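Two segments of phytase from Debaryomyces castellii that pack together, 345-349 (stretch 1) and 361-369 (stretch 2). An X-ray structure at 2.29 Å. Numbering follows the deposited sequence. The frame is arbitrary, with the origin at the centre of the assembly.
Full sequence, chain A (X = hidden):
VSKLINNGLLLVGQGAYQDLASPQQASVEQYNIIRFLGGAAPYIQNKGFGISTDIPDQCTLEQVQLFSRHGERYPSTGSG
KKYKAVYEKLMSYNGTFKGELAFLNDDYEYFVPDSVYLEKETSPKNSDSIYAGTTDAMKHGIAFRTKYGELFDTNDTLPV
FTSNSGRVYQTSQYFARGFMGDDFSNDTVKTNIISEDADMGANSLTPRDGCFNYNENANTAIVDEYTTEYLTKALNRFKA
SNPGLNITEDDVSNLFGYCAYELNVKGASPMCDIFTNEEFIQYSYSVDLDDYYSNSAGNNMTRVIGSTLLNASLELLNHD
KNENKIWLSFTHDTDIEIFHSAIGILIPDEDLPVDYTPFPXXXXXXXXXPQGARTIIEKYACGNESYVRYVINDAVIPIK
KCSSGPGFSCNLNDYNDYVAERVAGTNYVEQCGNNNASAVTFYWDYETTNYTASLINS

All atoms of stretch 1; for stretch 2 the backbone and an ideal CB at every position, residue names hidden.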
ATOM      1  N   ILE A 345      14.564 -19.633 -20.107  1.00 24.67           N
ATOM      2  CA  ILE A 345      14.948 -18.604 -19.134  1.00 23.91           C
ATOM      3  C   ILE A 345      14.362 -18.812 -17.727  1.00 24.44           C
ATOM      4  O   ILE A 345      14.830 -18.233 -16.746  1.00 24.79           O
ATOM      5  CB  ILE A 345      14.602 -17.208 -19.685  1.00 22.57           C
ATOM      6  CG1 ILE A 345      13.109 -17.123 -19.994  1.00 20.48           C
ATOM      7  CG2 ILE A 345      15.438 -16.952 -20.919  1.00 22.79           C
ATOM      8  CD1 ILE A 345      12.640 -15.717 -20.307  1.00 19.08           C
ATOM      9  N   LEU A 346      13.314 -19.613 -17.627  1.00 25.42           N
ATOM     10  CA  LEU A 346      12.711 -19.871 -16.322  1.00 26.06           C
ATOM     11  C   LEU A 346      12.717 -21.368 -15.998  1.00 26.98           C
ATOM     12  O   LEU A 346      11.909 -21.856 -15.201  1.00 27.25           O
ATOM     13  CB  LEU A 346      11.324 -19.236 -16.239  1.00 25.54           C
ATOM     14  CG  LEU A 346      11.367 -17.706 -16.119  1.00 23.64           C
ATOM     15  CD1 LEU A 346       9.990 -17.133 -16.342  1.00 23.21           C
ATOM     16  CD2 LEU A 346      11.919 -17.267 -14.751  1.00 20.78           C
ATOM     17  N   ILE A 347      13.679 -22.066 -16.607  1.00 27.69           N
ATOM     18  CA  ILE A 347      13.825 -23.524 -16.497  1.00 28.10           C
ATOM     19  C   ILE A 347      14.995 -23.880 -15.559  1.00 28.54           C
ATOM     20  O   ILE A 347      16.104 -23.398 -15.738  1.00 28.48           O
ATOM     21  CB  ILE A 347      14.011 -24.148 -17.941  1.00 27.80           C
ATOM     22  CG1 ILE A 347      12.912 -23.677 -18.895  1.00 26.70           C
ATOM     23  CG2 ILE A 347      14.106 -25.679 -17.903  1.00 26.76           C
ATOM     24  CD1 ILE A 347      11.491 -23.772 -18.345  1.00 26.92           C
ATOM     25  N   PRO A 348      14.760 -24.729 -14.564  1.00 29.51           N
ATOM     26  CA  PRO A 348      15.840 -25.132 -13.653  1.00 30.73           C
ATOM     27  C   PRO A 348      16.848 -26.012 -14.406  1.00 32.34           C
ATOM     28  O   PRO A 348      16.481 -26.620 -15.416  1.00 32.04           O
ATOM     29  CB  PRO A 348      15.114 -25.957 -12.581  1.00 29.79           C
ATOM     30  CG  PRO A 348      13.961 -26.501 -13.264  1.00 29.32           C
ATOM     31  CD  PRO A 348      13.487 -25.402 -14.247  1.00 29.32           C
ATOM     32  N   ASP A 349      18.089 -26.076 -13.916  1.00 34.40           N
ATOM     33  CA  ASP A 349      19.132 -26.928 -14.517  1.00 36.92           C
ATOM     34  C   ASP A 349      18.820 -28.398 -14.412  1.00 37.21           C
ATOM     35  O   ASP A 349      19.168 -29.193 -15.303  1.00 37.29           O
ATOM     36  CB  ASP A 349      20.458 -26.717 -13.804  1.00 38.21           C
ATOM     37  CG  ASP A 349      21.095 -25.392 -14.154  1.00 41.25           C
ATOM     38  OD1 ASP A 349      20.874 -24.905 -15.301  1.00 43.06           O
ATOM     39  OD2 ASP A 349      21.830 -24.785 -13.330  1.00 45.12           O
ATOM     40  N   UNK A 361      10.687 -23.055  -5.207  1.00 25.08           N
ATOM     41  CA  UNK A 361      10.488 -24.072  -6.211  1.00 25.23           C
ATOM     42  C   UNK A 361      11.408 -23.718  -7.384  1.00 26.00           C
ATOM     43  O   UNK A 361      11.376 -22.586  -7.863  1.00 27.06           O
ATOM     44  CB  UNK A 361       9.022 -24.164  -6.638  1.00 25.23           C
ATOM     45  N   UNK A 362      12.244 -24.656  -7.825  1.00 25.90           N
ATOM     46  CA  UNK A 362      13.202 -24.397  -8.920  1.00 25.98           C
ATOM     47  C   UNK A 362      12.491 -24.079 -10.214  1.00 25.61           C
ATOM     48  O   UNK A 362      13.100 -23.591 -11.176  1.00 25.67           O
ATOM     49  CB  UNK A 362      14.124 -25.600  -9.128  1.00 25.98           C
ATOM     50  N   UNK A 363      11.214 -24.414 -10.257  1.00 25.35           N
ATOM     51  CA  UNK A 363      10.408 -24.118 -11.402  1.00 25.01           C
ATOM     52  C   UNK A 363       9.094 -23.583 -10.915  1.00 24.96           C
ATOM     53  O   UNK A 363       8.366 -24.268 -10.235  1.00 25.58           O
ATOM     54  CB  UNK A 363      10.219 -25.347 -12.293  1.00 25.01           C
ATOM     55  N   UNK A 364       8.782 -22.344 -11.246  1.00 25.13           N
ATOM     56  CA  UNK A 364       7.594 -21.731 -10.680  1.00 24.16           C
ATOM     57  C   UNK A 364       6.554 -21.623 -11.780  1.00 23.16           C
ATOM     58  O   UNK A 364       6.609 -20.748 -12.665  1.00 22.82           O
ATOM     59  CB  UNK A 364       7.904 -20.362 -10.072  1.00 24.16           C
ATOM     60  N   UNK A 365       5.602 -22.534 -11.741  1.00 21.84           N
ATOM     61  CA  UNK A 365       4.616 -22.534 -12.796  1.00 21.20           C
ATOM     62  C   UNK A 365       3.871 -21.181 -12.925  1.00 20.56           C
ATOM     63  O   UNK A 365       3.745 -20.624 -14.023  1.00 19.36           O
ATOM     64  CB  UNK A 365       3.615 -23.663 -12.545  1.00 21.20           C
ATOM     65  N   UNK A 366       3.398 -20.661 -11.791  1.00 20.38           N
ATOM     66  CA  UNK A 366       2.649 -19.384 -11.733  1.00 19.94           C
ATOM     67  C   UNK A 366       3.499 -18.148 -12.113  1.00 20.23           C
ATOM     68  O   UNK A 366       2.951 -17.114 -12.489  1.00 20.05           O
ATOM     69  CB  UNK A 366       2.089 -19.190 -10.323  1.00 19.94           C
ATOM     70  N   UNK A 367       4.830 -18.259 -12.011  1.00 20.83           N
ATOM     71  CA  UNK A 367       5.734 -17.196 -12.445  1.00 20.89           C
ATOM     72  C   UNK A 367       5.689 -17.098 -13.972  1.00 21.36           C
ATOM     73  O   UNK A 367       6.028 -16.054 -14.556  1.00 21.61           O
ATOM     74  CB  UNK A 367       7.161 -17.455 -11.956  1.00 20.89           C
ATOM     75  N   UNK A 368       5.250 -18.181 -14.618  1.00 20.81           N
ATOM     76  CA  UNK A 368       5.250 -18.258 -16.077  1.00 20.56           C
ATOM     77  C   UNK A 368       3.843 -18.088 -16.601  1.00 20.94           C
ATOM     78  O   UNK A 368       3.613 -17.213 -17.450  1.00 21.55           O
ATOM     79  CB  UNK A 368       5.841 -19.585 -16.558  1.00 20.56           C
ATOM     80  N   UNK A 369       2.901 -18.902 -16.103  1.00 20.44           N
ATOM     81  CA  UNK A 369       1.540 -18.867 -16.613  1.00 20.80           C
ATOM     82  C   UNK A 369       0.458 -18.700 -15.552  1.00 20.88           C
ATOM     83  O   UNK A 369      -0.296 -19.646 -15.285  1.00 21.37           O
ATOM     84  CB  UNK A 369       1.270 -20.152 -17.398  1.00 20.80           C
TER

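Stretch 1 offers its partner a mostly apolar surface: the branched end of Leu346, the side chain of Ile347 and the ring of Pro348, with the carbonyl oxygen of Leu346 among them. Neither stretch forms a hydrogen bond directly to the other; the contact consists largely of apolar packing, with one water bridging the stretches.

Position 361 has nothing of stretch 1 within 5.5 Å of its ideal CB, and its backbone angles (-65/127) are open to most residues. The residue is Ser361, whose OG lies 2.6 Å from the backbone O of position 363, within its own loop.

At 362 the CA-to-CB bond points sideways, yet the ideal CB is only 3.6 Å from Pro348 CB. A compact apolar side chain would suit this spot, and alanine or proline would both be reasonable; phi of -63° is the value a proline ring requires. Pro362 is found. Its CB lies 3.7 Å from Pro348 CB, while its backbone O comes within 3.4 Å of the same Pro348 CB, so main chain and side chain both pack on that ring.

Position 363 also directs its CB sideways, 3.8 Å from Pro348 CD and 4.8 Å from Leu346 O. The extended backbone (-136/117) readily accepts a beta-branched or aromatic residue, and a long apolar side chain could run along stretch 1 past Pro348 to Ile347. The residue is Tyr363, with chi1 in t. Its CD1 lies 3.9 Å from Pro348 CD and 3.5 Å from Leu346 O, and Ile347 CD1 approaches the ring edge, 3.8 Å from CE1. Although the CA-to-CB bond of Ile347 points away, the end of its side chain returns to make this contact.

Position 364 precedes a short, weakly bonded helix, and its ideal CB meets nothing of stretch 1. Serine, threonine, aspartate or asparagine could cap the helix here. Ser364 does so: its OG accepts a weak bond from the backbone N of position 367 at 3.4 Å. Its backbone N also donates to a water (3.0 Å from Ser364 N to the water O), which in turn donates to Leu346 O, 2.7 Å from the water O, tying the two main chains together.

Positions 365 and 366 have helical angles and lie out of reach of stretch 1, which therefore sets no preference. They are His365 and Val366.

At 367 the ideal CB would point toward stretch 1, 5.2 Å from Leu346 CD1, with room to spare. Alanine or another small residue would fit as well as none at all. The residue is Gly367, and its O lies 4.5 Å from Leu346 CD1.

Position 368 points toward stretch 1, its ideal CB 4.8 Å from Leu346 CD1. That methyl invites an apolar partner such as leucine, isoleucine or methionine. Ile368 answers it, its CG1 3.9 Å from Leu346 CD1.

Position 369 is out of reach and unconstrained; it is Thr369, whose N donates to His365 O at 2.8 Å.

Stretch 2 (361-369) SPYSHVGIT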
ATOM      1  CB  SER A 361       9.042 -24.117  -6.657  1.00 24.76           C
ATOM      2  OG  SER A 361       8.929 -24.955  -7.797  1.00 25.43           O
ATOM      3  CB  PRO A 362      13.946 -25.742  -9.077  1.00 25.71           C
ATOM      4  CG  PRO A 362      13.690 -26.477  -7.793  1.00 26.15           C
ATOM      5  CD  PRO A 362      12.352 -26.027  -7.298  1.00 25.56           C
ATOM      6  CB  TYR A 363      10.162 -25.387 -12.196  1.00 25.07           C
ATOM      7  CG  TYR A 363       9.269 -25.135 -13.373  1.00 24.19           C
ATOM      8  CD1 TYR A 363       9.756 -24.486 -14.514  1.00 23.32           C
ATOM      9  CD2 TYR A 363       7.943 -25.525 -13.345  1.00 22.90           C
ATOM     10  CE1 TYR A 363       8.940 -24.254 -15.596  1.00 24.66           C
ATOM     11  CE2 TYR A 363       7.109 -25.292 -14.434  1.00 23.86           C
ATOM     12  CZ  TYR A 363       7.606 -24.662 -15.551  1.00 24.99           C
ATOM     13  OH  TYR A 363       6.766 -24.437 -16.623  1.00 25.90           O
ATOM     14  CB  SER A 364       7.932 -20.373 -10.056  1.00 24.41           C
ATOM     15  OG  SER A 364       6.754 -19.736  -9.592  1.00 24.78           O
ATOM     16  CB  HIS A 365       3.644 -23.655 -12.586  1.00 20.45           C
ATOM     17  CG  HIS A 365       2.524 -23.625 -13.548  1.00 20.76           C
ATOM     18  ND1 HIS A 365       1.306 -23.080 -13.238  1.00 23.11           N
ATOM     19  CD2 HIS A 365       2.445 -24.026 -14.835  1.00 20.64           C
ATOM     20  CE1 HIS A 365       0.504 -23.189 -14.282  1.00 22.97           C
ATOM     21  NE2 HIS A 365       1.170 -23.762 -15.259  1.00 21.58           N
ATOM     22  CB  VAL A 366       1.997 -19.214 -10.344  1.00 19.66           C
ATOM     23  CG1 VAL A 366       3.057 -18.976  -9.280  1.00 19.24           C
ATOM     24  CG2 VAL A 366       0.958 -18.111 -10.359  1.00 18.74           C
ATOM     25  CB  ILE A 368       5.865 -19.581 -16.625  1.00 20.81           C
ATOM     26  CG1 ILE A 368       7.276 -19.872 -16.068  1.00 21.38           C
ATOM     27  CG2 ILE A 368       5.926 -19.537 -18.168  1.00 21.16           C
ATOM     28  CD1 ILE A 368       7.929 -21.221 -16.688  1.00 20.72           C
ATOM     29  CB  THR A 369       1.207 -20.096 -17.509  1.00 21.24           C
ATOM     30  OG1 THR A 369       1.243 -21.294 -16.721  1.00 23.37           O
ATOM     31  CG2 THR A 369       2.263 -20.322 -18.616  1.00 19.44           C
TER
HETATM   32  O   HOH W   1      10.706 -20.839 -13.023  1.00 19.45           O
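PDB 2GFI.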